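Local coordinates for 14-3-3 protein (Cryptosporidium parvum, PDB 3EFZ) that probably binds phosphoserine-containing partner proteins as a 14-3-3 family dimer and so takes part in cell signalling and regulation, at residues G149-R153 / N201-L205; M217-N221 / N251-E256; N44-I49 / R72-S77; E114-L118 / Y154-L159. All coordinates share one frame; numbering follows the deposited sequence.

From the N terminus, contact 3 comes first, closing the short link between helices 32-54 and 63-81 close to the second subunit. Contact 4 then closes the turn between helices 100-131 and 138-158 through 114-118 and 154-159. Contact 1 opens from 149-153 before contact 4 has closed, so these two cross: both use helix 138-158, which contact 1 ties to helix 193-207, closing over helix 161-185. Contact 2 follows in series, closing the connection between helices 213-228 and 239-256. Thr203 and Tyr202 of contact 1 pack on Phe219 of contact 2, while Val75 of contact 3 touches Leu151 of contact 1 and Tyr154 of contact 4, which links the dimer-side helices to the C-terminal ones.

Contact 1: G149-R153 / N201-L205; sequences GDLMR and NYTIL
Segments 149-153 and 201-205 run side by side in nearly the same direction, their axes 10.7 Å apart and 23° from parallel, which sets Asp150 opposite Asn201 and Arg153 opposite Leu205. Asn201 donates from ND2 to Asp150 OD1 at 2.5 Å, short enough for the exact length to be doubtful. The acceptor lies in the amide plane, yet the amide reaches it from above the carboxylate plane, and the two planes stand 57° apart. The same OD1 takes a weak bond from Arg153 NH2 at 3.3 Å, a salt bridge at the guanidinium edge, and Tyr175 OH joins both Asp150 OD1 and Arg153 NE. In this all-helical 14-3-3 fold, Arg153 is predicted to contact the phosphoserine of a partner protein, with Arg79 close by; an aspartate one helical turn away probably helps, as a second-shell residue, to position it. The arginine chain runs out extended and then bends at chi3 (58°), which sets NH2 beside Asn201 ND2 at 3.3 Å; both donors, they do not bond but share Asp150 OD1. Ile204 CG2 comes obliquely to Arg153 NH1 at 3.8 Å. Leu205 CD1 lies alongside Arg153 CG at 4.2 Å, matching the apolar methylenes of that chain.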
loop_
_atom_site.group_PDB
_atom_site.type_symbol
_atom_site.label_atom_id
_atom_site.label_comp_id
_atom_site.label_asym_id
_atom_site.label_seq_id
_atom_site.Cartn_x
_atom_site.Cartn_y
_atom_site.Cartn_z
ATOM N N GLY B 149 -15.264 -8.381 8.185
ATOM C CA GLY B 149 -15.347 -7.817 9.526
ATOM C C GLY B 149 -14.409 -6.654 9.732
ATOM O O GLY B 149 -14.850 -5.592 10.188
ATOM N N ASP B 150 -13.130 -6.846 9.364
ATOM C CA ASP B 150 -12.123 -5.777 9.346
ATOM C C ASP B 150 -12.529 -4.573 8.500
ATOM O O ASP B 150 -12.416 -3.437 8.956
ATOM C CB ASP B 150 -10.747 -6.280 8.857
ATOM C CG ASP B 150 -10.157 -7.368 9.741
ATOM O OD1 ASP B 150 -10.493 -7.482 10.932
ATOM O OD2 ASP B 150 -9.328 -8.111 9.228
ATOM N N LEU B 151 -12.964 -4.817 7.268
ATOM C CA LEU B 151 -13.412 -3.745 6.367
ATOM C C LEU B 151 -14.649 -2.989 6.861
ATOM O O LEU B 151 -14.743 -1.785 6.679
ATOM C CB LEU B 151 -13.661 -4.268 4.946
ATOM C CG LEU B 151 -12.477 -4.807 4.130
ATOM C CD1 LEU B 151 -13.003 -5.330 2.833
ATOM C CD2 LEU B 151 -11.377 -3.763 3.890
ATOM N N MET B 152 -15.593 -3.689 7.473
ATOM C CA MET B 152 -16.696 -3.018 8.157
ATOM C C MET B 152 -16.238 -2.118 9.327
ATOM O O MET B 152 -16.768 -1.016 9.532
ATOM C CB MET B 152 -17.731 -4.043 8.636
ATOM C CG MET B 152 -18.630 -4.552 7.530
ATOM S SD MET B 152 -19.501 -3.218 6.688
ATOM C CE MET B 152 -19.332 -3.807 5.022
ATOM N N ARG B 153 -15.264 -2.618 10.093
ATOM C CA ARG B 153 -14.638 -1.871 11.205
ATOM C C ARG B 153 -13.984 -0.598 10.681
ATOM O O ARG B 153 -14.065 0.458 11.326
ATOM C CB ARG B 153 -13.618 -2.754 11.964
ATOM C CG ARG B 153 -12.762 -2.043 13.037
ATOM C CD ARG B 153 -12.099 -3.047 14.023
ATOM N NE ARG B 153 -11.237 -4.027 13.332
ATOM C CZ ARG B 153 -9.963 -3.813 13.013
ATOM N NH1 ARG B 153 -9.370 -2.664 13.344
ATOM N NH2 ARG B 153 -9.272 -4.749 12.364
ATOM N N ASN B 201 -8.939 -8.890 16.409
ATOM C CA ASN B 201 -9.667 -7.849 15.697
ATOM C C ASN B 201 -11.049 -7.547 16.300
ATOM O O ASN B 201 -11.463 -6.378 16.365
ATOM C CB ASN B 201 -9.722 -8.174 14.206
ATOM C CG ASN B 201 -8.371 -7.955 13.521
ATOM O OD1 ASN B 201 -7.335 -7.874 14.176
ATOM N ND2 ASN B 201 -8.380 -7.880 12.209
ATOM N N TYR B 202 -11.725 -8.593 16.770
ATOM C CA TYR B 202 -12.997 -8.449 17.490
ATOM C C TYR B 202 -12.773 -7.725 18.806
ATOM O O TYR B 202 -13.565 -6.864 19.166
ATOM C CB TYR B 202 -13.650 -9.819 17.726
ATOM C CG TYR B 202 -15.121 -9.815 18.155
ATOM C CD1 TYR B 202 -15.908 -8.661 18.082
ATOM C CD2 TYR B 202 -15.722 -10.985 18.594
ATOM C CE1 TYR B 202 -17.245 -8.671 18.462
ATOM C CE2 TYR B 202 -17.063 -11.008 18.977
ATOM C CZ TYR B 202 -17.817 -9.844 18.905
ATOM O OH TYR B 202 -19.146 -9.871 19.280
ATOM N N THR B 203 -11.698 -8.085 19.516
ATOM C CA THR B 203 -11.275 -7.380 20.728
ATOM C C THR B 203 -11.038 -5.893 20.449
ATOM O O THR B 203 -11.464 -5.059 21.240
ATOM C CB THR B 203 -10.008 -8.010 21.358
ATOM O OG1 THR B 203 -10.301 -9.346 21.788
ATOM C CG2 THR B 203 -9.526 -7.203 22.548
ATOM N N ILE B 204 -10.400 -5.575 19.319
ATOM C CA ILE B 204 -10.180 -4.183 18.896
ATOM C C ILE B 204 -11.507 -3.431 18.662
ATOM O O ILE B 204 -11.664 -2.267 19.105
ATOM C CB ILE B 204 -9.255 -4.097 17.653
ATOM C CG1 ILE B 204 -7.848 -4.603 17.989
ATOM C CG2 ILE B 204 -9.192 -2.664 17.117
ATOM C CD1 ILE B 204 -6.971 -4.852 16.756
ATOM N N LEU B 205 -12.460 -4.104 18.007
ATOM C CA LEU B 205 -13.794 -3.548 17.781
ATOM C C LEU B 205 -14.495 -3.229 19.092
ATOM O O LEU B 205 -15.090 -2.150 19.224
ATOM C CB LEU B 205 -14.663 -4.508 16.958
ATOM C CG LEU B 205 -16.074 -4.079 16.534
ATOM C CD1 LEU B 205 -16.029 -3.000 15.429
ATOM C CD2 LEU B 205 -16.861 -5.306 16.055
#

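Contact 2: M217-N221 / N251-E256; sequences MKFAN and NVSQWE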
loop_
_atom_site.group_PDB
_atom_site.type_symbol
_atom_site.label_atom_id
_atom_site.label_comp_id
_atom_site.label_asym_id
_atom_site.label_seq_id
_atom_site.Cartn_x
_atom_site.Cartn_y
_atom_site.Cartn_z
ATOM N N MET B 217 -11.194 -6.579 27.317
ATOM C CA MET B 217 -10.100 -7.235 28.014
ATOM C C MET B 217 -10.481 -8.570 28.635
ATOM O O MET B 217 -9.680 -9.505 28.600
ATOM C CB MET B 217 -9.428 -6.295 29.007
ATOM C CG MET B 217 -8.109 -5.709 28.479
ATOM S SD MET B 217 -8.135 -4.773 26.921
ATOM C CE MET B 217 -7.684 -5.967 25.660
ATOM N N LYS B 218 -11.699 -8.673 29.162
ATOM C CA LYS B 218 -12.237 -9.967 29.597
ATOM C C LYS B 218 -12.309 -10.959 28.429
ATOM O O LYS B 218 -11.981 -12.142 28.580
ATOM C CB LYS B 218 -13.624 -9.792 30.217
ATOM C CG LYS B 218 -13.607 -9.289 31.639
ATOM C CD LYS B 218 -15.017 -9.062 32.149
ATOM C CE LYS B 218 -15.002 -8.417 33.531
ATOM N NZ LYS B 218 -16.344 -7.880 33.885
ATOM N N PHE B 219 -12.735 -10.467 27.269
ATOM C CA PHE B 219 -12.835 -11.275 26.052
ATOM C C PHE B 219 -11.456 -11.815 25.663
ATOM O O PHE B 219 -11.307 -13.008 25.370
ATOM C CB PHE B 219 -13.472 -10.456 24.912
ATOM C CG PHE B 219 -13.802 -11.264 23.681
ATOM C CD1 PHE B 219 -13.001 -11.171 22.541
ATOM C CD2 PHE B 219 -14.904 -12.123 23.660
ATOM C CE1 PHE B 219 -13.291 -11.920 21.376
ATOM C CE2 PHE B 219 -15.206 -12.887 22.506
ATOM C CZ PHE B 219 -14.390 -12.780 21.360
ATOM N N ALA B 220 -10.462 -10.927 25.688
ATOM C CA ALA B 220 -9.067 -11.270 25.407
ATOM C C ALA B 220 -8.473 -12.224 26.443
ATOM O O ALA B 220 -7.822 -13.196 26.065
ATOM C CB ALA B 220 -8.210 -10.007 25.292
ATOM N N ASN B 221 -8.693 -11.936 27.732
ATOM C CA ASN B 221 -8.286 -12.808 28.832
ATOM C C ASN B 221 -8.824 -14.223 28.657
ATOM O O ASN B 221 -8.075 -15.193 28.746
ATOM C CB ASN B 221 -8.773 -12.252 30.184
ATOM C CG ASN B 221 -7.722 -11.408 30.903
ATOM O OD1 ASN B 221 -6.548 -11.394 30.526
ATOM N ND2 ASN B 221 -8.146 -10.709 31.961
ATOM N N ASN B 251 -1.829 -6.165 25.696
ATOM C CA ASN B 251 -2.948 -5.240 25.699
ATOM C C ASN B 251 -3.800 -5.298 26.963
ATOM O O ASN B 251 -4.246 -4.256 27.449
ATOM C CB ASN B 251 -3.794 -5.413 24.445
ATOM C CG ASN B 251 -3.215 -4.682 23.267
ATOM O OD1 ASN B 251 -3.618 -3.564 22.973
ATOM N ND2 ASN B 251 -2.241 -5.289 22.606
ATOM N N VAL B 252 -4.014 -6.502 27.494
ATOM C CA VAL B 252 -4.749 -6.658 28.754
ATOM C C VAL B 252 -3.984 -6.026 29.922
ATOM O O VAL B 252 -4.592 -5.366 30.772
ATOM C CB VAL B 252 -5.112 -8.136 29.084
ATOM C CG1 VAL B 252 -5.969 -8.201 30.329
ATOM C CG2 VAL B 252 -5.871 -8.778 27.944
ATOM N N SER B 253 -2.661 -6.214 29.948
ATOM C CA SER B 253 -1.822 -5.715 31.048
ATOM C C SER B 253 -1.750 -4.188 31.086
ATOM O O SER B 253 -1.845 -3.597 32.160
ATOM C CB SER B 253 -0.415 -6.328 31.013
ATOM O OG SER B 253 0.476 -5.537 30.248
ATOM N N GLN B 254 -1.592 -3.561 29.918
ATOM C CA GLN B 254 -1.643 -2.097 29.794
ATOM C C GLN B 254 -2.967 -1.527 30.312
ATOM O O GLN B 254 -2.994 -0.462 30.942
ATOM C CB GLN B 254 -1.423 -1.662 28.344
ATOM C CG GLN B 254 0.022 -1.739 27.872
ATOM C CD GLN B 254 0.147 -1.789 26.350
ATOM O OE1 GLN B 254 -0.849 -1.722 25.625
ATOM N NE2 GLN B 254 1.381 -1.912 25.863
ATOM N N TRP B 255 -4.058 -2.243 30.041
ATOM C CA TRP B 255 -5.380 -1.896 30.564
ATOM C C TRP B 255 -5.475 -2.148 32.078
ATOM O O TRP B 255 -5.992 -1.310 32.823
ATOM C CB TRP B 255 -6.471 -2.663 29.801
ATOM C CG TRP B 255 -7.818 -2.636 30.460
ATOM C CD1 TRP B 255 -8.419 -3.660 31.135
ATOM C CD2 TRP B 255 -8.726 -1.528 30.518
ATOM N NE1 TRP B 255 -9.646 -3.262 31.606
ATOM C CE2 TRP B 255 -9.860 -1.957 31.245
ATOM C CE3 TRP B 255 -8.692 -0.213 30.030
ATOM C CZ2 TRP B 255 -10.956 -1.118 31.496
ATOM C CZ3 TRP B 255 -9.782 0.624 30.282
ATOM C CH2 TRP B 255 -10.899 0.165 31.009
ATOM N N GLU B 256 -4.964 -3.301 32.516
ATOM C CA GLU B 256 -4.942 -3.677 33.932
ATOM C C GLU B 256 -4.051 -2.751 34.768
ATOM O O GLU B 256 -4.302 -2.550 35.960
ATOM C CB GLU B 256 -4.489 -5.133 34.097
ATOM C CG GLU B 256 -5.581 -6.173 33.830
ATOM C CD GLU B 256 -5.115 -7.609 34.059
ATOM O OE1 GLU B 256 -4.028 -7.811 34.645
ATOM O OE2 GLU B 256 -5.842 -8.541 33.655
#
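A Met-aromatic contact between Met217 and Trp255 helps pack the last two helices of this 14-3-3 chain, 213-228 and 239-256, which run roughly antiparallel at 138° with segment axes 9.9 Å apart. Met217 carries most of the contact. Its chain bends at chi2 (58°) and again at chi3, curling the thioether past Val252 toward the indole. SD stands obliquely 4.7 Å from the centroid of the five-membered ring of Trp255, and Met217 CG presses on Trp255 CD1 at 3.4 Å. The same CG slides alongside Val252, 3.8 Å from its CG1, while the methyl CE reaches Asn251 CB. Flexible methionine suits this place because one chain can follow a branched aliphatic and a flat ring at once. Ala220, small enough to let the helices close, sets CB against Val252 CG2 at 3.7 Å. Farther along, Asn221 OD1 rests on Val252 CG1 at 3.3 Å, and its ND2 faces Glu256 OE2 at 3.6 Å from the opposite direction. Met217 also packs on Thr203 and Tyr207 of helix 193-207. With apolar and sulfur-aromatic touches carrying the pair, cohesion rests mainly on shape and dispersion, with the Asn221 amide and Glu256 carboxylate at the edge of the contact.

Contact 3: N44-I49 / R72-S77; sequences NYKDVI and RNRVTS
Tyr45 OH donates to Ser77 OG at 2.7 Å, across two helices running at 152° to each other, and the serine oxygen lies in the plane of the phenol ring at its edge. Ser77 OG also bonds Glu120 of the second subunit, so a small hydroxyl serves both helix packing and dimer. Arg72 NH2 donates to Asn73 OD1 at 2.7 Å and makes a weak bond to Asn44 OD1 at 3.4 Å. Asn73 ND2 gives a weak bond to Tyr45 O and a further bond to Asp123 of the second subunit. This grip holds the asparagine flat over the tyrosine: amide and ring planes are only 9° apart, and Asn73 CB makes a CH-pi contact 3.9 Å from the ring centroid. The Tyr45 side chain is a knob in the hole formed by Arg72, Asn73, Thr76 and Ser77. Bends at chi2 (-69°) and chi3 fold the Arg72 guanidinium back toward Asn73 and Thr76, where it is sandwiched between Thr76 OG1 and Val48 CG2 and turns its edge to Tyr45 CD1. The contact joins two N-terminal helices of the 14-3-3 fold beside the dimer interface; Phe143 packs on Val48 and Leu147 on Arg72, both from helix 138-158, and helix 100-131 packs on Val75.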
loop_
_atom_site.group_PDB
_atom_site.type_symbol
_atom_site.label_atom_id
_atom_site.label_comp_id
_atom_site.label_asym_id
_atom_site.label_seq_id
_atom_site.Cartn_x
_atom_site.Cartn_y
_atom_site.Cartn_z
ATOM N N ASN B 44 1.910 -9.712 6.919
ATOM C CA ASN B 44 0.455 -9.705 6.858
ATOM C C ASN B 44 -0.141 -9.513 5.449
ATOM O O ASN B 44 -1.050 -10.246 5.079
ATOM C CB ASN B 44 -0.141 -8.712 7.855
ATOM C CG ASN B 44 -1.659 -8.690 7.813
ATOM O OD1 ASN B 44 -2.261 -7.667 7.486
ATOM N ND2 ASN B 44 -2.290 -9.827 8.129
ATOM N N TYR B 45 0.361 -8.519 4.692
ATOM C CA TYR B 45 -0.054 -8.264 3.320
ATOM C C TYR B 45 0.197 -9.509 2.497
ATOM O O TYR B 45 -0.706 -10.014 1.846
ATOM C CB TYR B 45 0.675 -7.061 2.717
ATOM C CG TYR B 45 0.199 -5.696 3.202
ATOM C CD1 TYR B 45 -0.442 -5.547 4.440
ATOM C CD2 TYR B 45 0.423 -4.549 2.434
ATOM C CE1 TYR B 45 -0.844 -4.308 4.899
ATOM C CE2 TYR B 45 0.005 -3.294 2.866
ATOM C CZ TYR B 45 -0.623 -3.184 4.098
ATOM O OH TYR B 45 -1.006 -1.964 4.548
ATOM N N LYS B 46 1.419 -10.024 2.551
ATOM C CA LYS B 46 1.730 -11.259 1.864
ATOM C C LYS B 46 0.689 -12.332 2.149
ATOM O O LYS B 46 0.146 -12.916 1.219
ATOM C CB LYS B 46 3.122 -11.774 2.207
ATOM C CG LYS B 46 3.488 -13.016 1.389
ATOM C CD LYS B 46 4.833 -13.591 1.815
ATOM C CE LYS B 46 5.195 -14.787 0.973
ATOM N NZ LYS B 46 6.587 -15.184 1.244
ATOM N N ASP B 47 0.401 -12.564 3.428
ATOM C CA ASP B 47 -0.530 -13.607 3.804
ATOM C C ASP B 47 -1.954 -13.424 3.271
ATOM O O ASP B 47 -2.611 -14.412 2.917
ATOM C CB ASP B 47 -0.546 -13.826 5.321
ATOM C CG ASP B 47 -1.136 -15.183 5.694
ATOM O OD1 ASP B 47 -0.579 -16.224 5.258
ATOM O OD2 ASP B 47 -2.175 -15.217 6.397
ATOM N N VAL B 48 -2.444 -12.178 3.254
ATOM C CA VAL B 48 -3.736 -11.866 2.657
ATOM C C VAL B 48 -3.765 -12.342 1.190
ATOM O O VAL B 48 -4.658 -13.098 0.791
ATOM C CB VAL B 48 -4.101 -10.359 2.761
ATOM C CG1 VAL B 48 -5.260 -10.004 1.808
ATOM C CG2 VAL B 48 -4.500 -10.024 4.175
ATOM N N ILE B 49 -2.775 -11.924 0.412
ATOM C CA ILE B 49 -2.741 -12.278 -1.010
ATOM C C ILE B 49 -2.548 -13.779 -1.243
ATOM O O ILE B 49 -3.236 -14.346 -2.066
ATOM C CB ILE B 49 -1.742 -11.420 -1.792
ATOM C CG1 ILE B 49 -2.351 -10.024 -1.975
ATOM C CG2 ILE B 49 -1.470 -12.018 -3.174
ATOM C CD1 ILE B 49 -1.374 -9.008 -2.145
ATOM N N ARG B 72 -7.487 -4.822 -0.459
ATOM C CA ARG B 72 -7.561 -4.944 1.006
ATOM C C ARG B 72 -6.307 -4.284 1.584
ATOM O O ARG B 72 -6.361 -3.564 2.573
ATOM C CB ARG B 72 -7.542 -6.430 1.386
ATOM C CG ARG B 72 -8.112 -6.829 2.728
ATOM C CD ARG B 72 -7.380 -6.438 4.014
ATOM N NE ARG B 72 -5.933 -6.350 3.917
ATOM C CZ ARG B 72 -5.106 -6.323 4.968
ATOM N NH1 ARG B 72 -5.583 -6.428 6.205
ATOM N NH2 ARG B 72 -3.787 -6.216 4.780
ATOM N N ASN B 73 -5.179 -4.566 0.938
ATOM C CA ASN B 73 -3.865 -4.130 1.402
ATOM C C ASN B 73 -3.736 -2.633 1.174
ATOM O O ASN B 73 -3.344 -1.897 2.078
ATOM C CB ASN B 73 -2.744 -4.904 0.717
ATOM C CG ASN B 73 -2.640 -6.366 1.178
ATOM O OD1 ASN B 73 -3.191 -6.775 2.207
ATOM N ND2 ASN B 73 -1.899 -7.152 0.414
ATOM N N ARG B 74 -4.104 -2.176 -0.015
ATOM C CA ARG B 74 -4.208 -0.742 -0.271
ATOM C C ARG B 74 -5.013 0.029 0.787
ATOM O O ARG B 74 -4.584 1.080 1.248
ATOM C CB ARG B 74 -4.808 -0.497 -1.657
ATOM C CG ARG B 74 -5.498 0.867 -1.854
ATOM C CD ARG B 74 -5.514 1.260 -3.334
ATOM N NE ARG B 74 -6.426 2.377 -3.616
ATOM C CZ ARG B 74 -6.075 3.657 -3.708
ATOM N NH1 ARG B 74 -7.014 4.563 -3.976
ATOM N NH2 ARG B 74 -4.797 4.038 -3.556
ATOM N N VAL B 75 -6.202 -0.475 1.095
ATOM C CA VAL B 75 -7.140 0.163 2.045
ATOM C C VAL B 75 -6.555 0.231 3.473
ATOM O O VAL B 75 -6.761 1.197 4.200
ATOM C CB VAL B 75 -8.524 -0.582 2.041
ATOM C CG1 VAL B 75 -9.272 -0.365 3.327
ATOM C CG2 VAL B 75 -9.369 -0.129 0.893
ATOM N N THR B 76 -5.833 -0.813 3.848
ATOM C CA THR B 76 -5.051 -0.852 5.089
ATOM C C THR B 76 -3.937 0.207 5.048
ATOM O O THR B 76 -3.715 0.921 6.038
ATOM C CB THR B 76 -4.475 -2.260 5.316
ATOM O OG1 THR B 76 -5.547 -3.207 5.253
ATOM C CG2 THR B 76 -3.833 -2.393 6.688
ATOM N N SER B 77 -3.261 0.330 3.906
ATOM C CA SER B 77 -2.249 1.370 3.775
ATOM C C SER B 77 -2.849 2.777 3.776
ATOM O O SER B 77 -2.246 3.664 4.335
ATOM C CB SER B 77 -1.333 1.164 2.569
ATOM O OG SER B 77 -0.590 -0.053 2.700
#

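Contact 4: E114-L118 / Y154-L159; sequences EESIL and YKAEIL
Ile158 lies at the middle of the contact, its branches spread among Glu114, Ile117 and Leu118 of the roughly antiparallel partner helix, whose axis passes 9.7 Å away at 144°. With CG1 anti to the carbonyl carbon and chi2 extended (178°), Ile158 pushes CD1 deep toward the other helix, where it meets Glu114 O at 3.5 Å and Ile117 CG2 at 3.6 Å. A beta-branched side chain suits this place, since its second arm, CG2, fits between the Glu114 side chain and Leu118 CD1. Glu114 slides past Ile158 in the opposite direction: its CB and CG lie along the isoleucine, and the carboxylate ends beside CG1, with OE2 at 3.6 Å. Its other oxygen, OE1, accepts from a water that also donates to Ile158 O at 2.8 Å, so the polar tip is tied back to the helix that its methylenes cover. Leu118 also runs alongside Ile158 in the opposite sense but crosses Leu159 obliquely, CD2 touching Leu159 CG at 4.0 Å and Lys155 CB nearby. Lys155 thus lends its aliphatic stem to the packing, while its NZ forms a salt bridge with Glu122. Ile117 meets Tyr154 at about a right angle through CG2 and CB, 4.0 Å apart, and the tyrosine continues toward Thr76 and Arg79. Glu157 forms a salt bridge with Arg79, which like Arg153 is predicted to contact phosphoserine. Aliphatic helix-helix packing thus joins helices 100-131 and 138-158 of the 14-3-3 fold next to the probable phosphopeptide site.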
loop_
_atom_site.group_PDB
_atom_site.type_symbol
_atom_site.label_atom_id
_atom_site.label_comp_id
_atom_site.label_asym_id
_atom_site.label_seq_id
_atom_site.Cartn_x
_atom_site.Cartn_y
_atom_site.Cartn_z
ATOM N N GLU B 114 -10.452 8.790 3.031
ATOM C CA GLU B 114 -11.585 8.119 3.642
ATOM C C GLU B 114 -12.674 7.739 2.628
ATOM O O GLU B 114 -13.242 6.663 2.753
ATOM C CB GLU B 114 -12.147 8.912 4.854
ATOM C CG GLU B 114 -11.111 9.065 5.986
ATOM C CD GLU B 114 -11.687 9.355 7.356
ATOM O OE1 GLU B 114 -12.563 10.229 7.492
ATOM O OE2 GLU B 114 -11.239 8.701 8.325
ATOM N N GLU B 115 -12.963 8.605 1.636
ATOM C CA GLU B 115 -13.864 8.264 0.518
ATOM C C GLU B 115 -13.347 6.965 -0.132
ATOM O O GLU B 115 -14.100 6.035 -0.327
ATOM C CB GLU B 115 -13.994 9.419 -0.513
ATOM C CG GLU B 115 -15.024 10.537 -0.122
ATOM C CD GLU B 115 -14.942 11.881 -0.921
ATOM O OE1 GLU B 115 -15.811 12.770 -0.674
ATOM O OE2 GLU B 115 -14.033 12.068 -1.782
ATOM N N SER B 116 -12.043 6.905 -0.403
ATOM C CA SER B 116 -11.367 5.733 -0.967
ATOM C C SER B 116 -11.477 4.455 -0.125
ATOM O O SER B 116 -11.792 3.397 -0.662
ATOM C CB SER B 116 -9.894 6.062 -1.251
ATOM O OG SER B 116 -9.807 6.820 -2.441
ATOM N N ILE B 117 -11.226 4.543 1.181
ATOM C CA ILE B 117 -11.427 3.387 2.048
ATOM C C ILE B 117 -12.884 2.919 1.940
ATOM O O ILE B 117 -13.111 1.730 1.790
ATOM C CB ILE B 117 -11.115 3.690 3.523
ATOM C CG1 ILE B 117 -9.630 3.993 3.721
ATOM C CG2 ILE B 117 -11.636 2.543 4.459
ATOM C CD1 ILE B 117 -9.365 4.753 5.055
ATOM N N LEU B 118 -13.855 3.847 2.009
ATOM C CA LEU B 118 -15.288 3.492 1.902
ATOM C C LEU B 118 -15.658 2.789 0.599
ATOM O O LEU B 118 -16.317 1.760 0.617
ATOM C CB LEU B 118 -16.193 4.713 2.051
ATOM C CG LEU B 118 -16.156 5.455 3.388
ATOM C CD1 LEU B 118 -16.998 6.700 3.268
ATOM C CD2 LEU B 118 -16.626 4.567 4.554
ATOM N N TYR B 154 -13.355 -0.692 9.506
ATOM C CA TYR B 154 -12.749 0.484 8.878
ATOM C C TYR B 154 -13.787 1.530 8.486
ATOM O O TYR B 154 -13.536 2.719 8.638
ATOM C CB TYR B 154 -11.938 0.109 7.637
ATOM C CG TYR B 154 -10.725 -0.789 7.857
ATOM C CD1 TYR B 154 -10.221 -1.080 9.138
ATOM C CD2 TYR B 154 -10.060 -1.324 6.755
ATOM C CE1 TYR B 154 -9.103 -1.897 9.293
ATOM C CE2 TYR B 154 -8.939 -2.121 6.893
ATOM C CZ TYR B 154 -8.472 -2.414 8.149
ATOM O OH TYR B 154 -7.352 -3.209 8.202
ATOM N N LYS B 155 -14.933 1.086 7.962
ATOM C CA LYS B 155 -15.993 2.007 7.506
ATOM C C LYS B 155 -16.556 2.714 8.730
ATOM O O LYS B 155 -16.822 3.913 8.693
ATOM C CB LYS B 155 -17.136 1.276 6.769
ATOM C CG LYS B 155 -16.782 0.559 5.464
ATOM C CD LYS B 155 -18.063 0.141 4.727
ATOM C CE LYS B 155 -17.756 -0.694 3.504
ATOM N NZ LYS B 155 -18.975 -0.987 2.655
ATOM N N ALA B 156 -16.720 1.938 9.801
ATOM C CA ALA B 156 -17.202 2.390 11.104
ATOM C C ALA B 156 -16.331 3.484 11.736
ATOM O O ALA B 156 -16.835 4.292 12.502
ATOM C CB ALA B 156 -17.313 1.192 12.058
ATOM N N GLU B 157 -15.029 3.483 11.440
ATOM C CA GLU B 157 -14.099 4.517 11.914
ATOM C C GLU B 157 -14.284 5.832 11.154
ATOM O O GLU B 157 -13.863 6.910 11.620
ATOM C CB GLU B 157 -12.641 4.053 11.758
ATOM C CG GLU B 157 -12.271 2.790 12.500
ATOM C CD GLU B 157 -10.834 2.331 12.197
ATOM O OE1 GLU B 157 -10.313 2.659 11.110
ATOM O OE2 GLU B 157 -10.226 1.643 13.041
ATOM N N ILE B 158 -14.873 5.725 9.961
ATOM C CA ILE B 158 -15.080 6.856 9.067
ATOM C C ILE B 158 -16.490 7.431 9.202
ATOM O O ILE B 158 -16.666 8.647 9.283
ATOM C CB ILE B 158 -14.835 6.452 7.582
ATOM C CG1 ILE B 158 -13.392 5.955 7.398
ATOM C CG2 ILE B 158 -15.181 7.606 6.634
ATOM C CD1 ILE B 158 -13.069 5.494 6.002
ATOM N N LEU B 159 -17.483 6.545 9.193
ATOM C CA LEU B 159 -18.896 6.923 9.180
ATOM C C LEU B 159 -19.399 7.464 10.523
ATOM O O LEU B 159 -18.732 7.322 11.551
ATOM C CB LEU B 159 -19.753 5.761 8.650
ATOM C CG LEU B 159 -19.486 5.337 7.176
ATOM C CD1 LEU B 159 -20.235 4.052 6.827
ATOM C CD2 LEU B 159 -19.779 6.414 6.125
HETATM O O HOH W 1 -14.275 10.080 9.355
#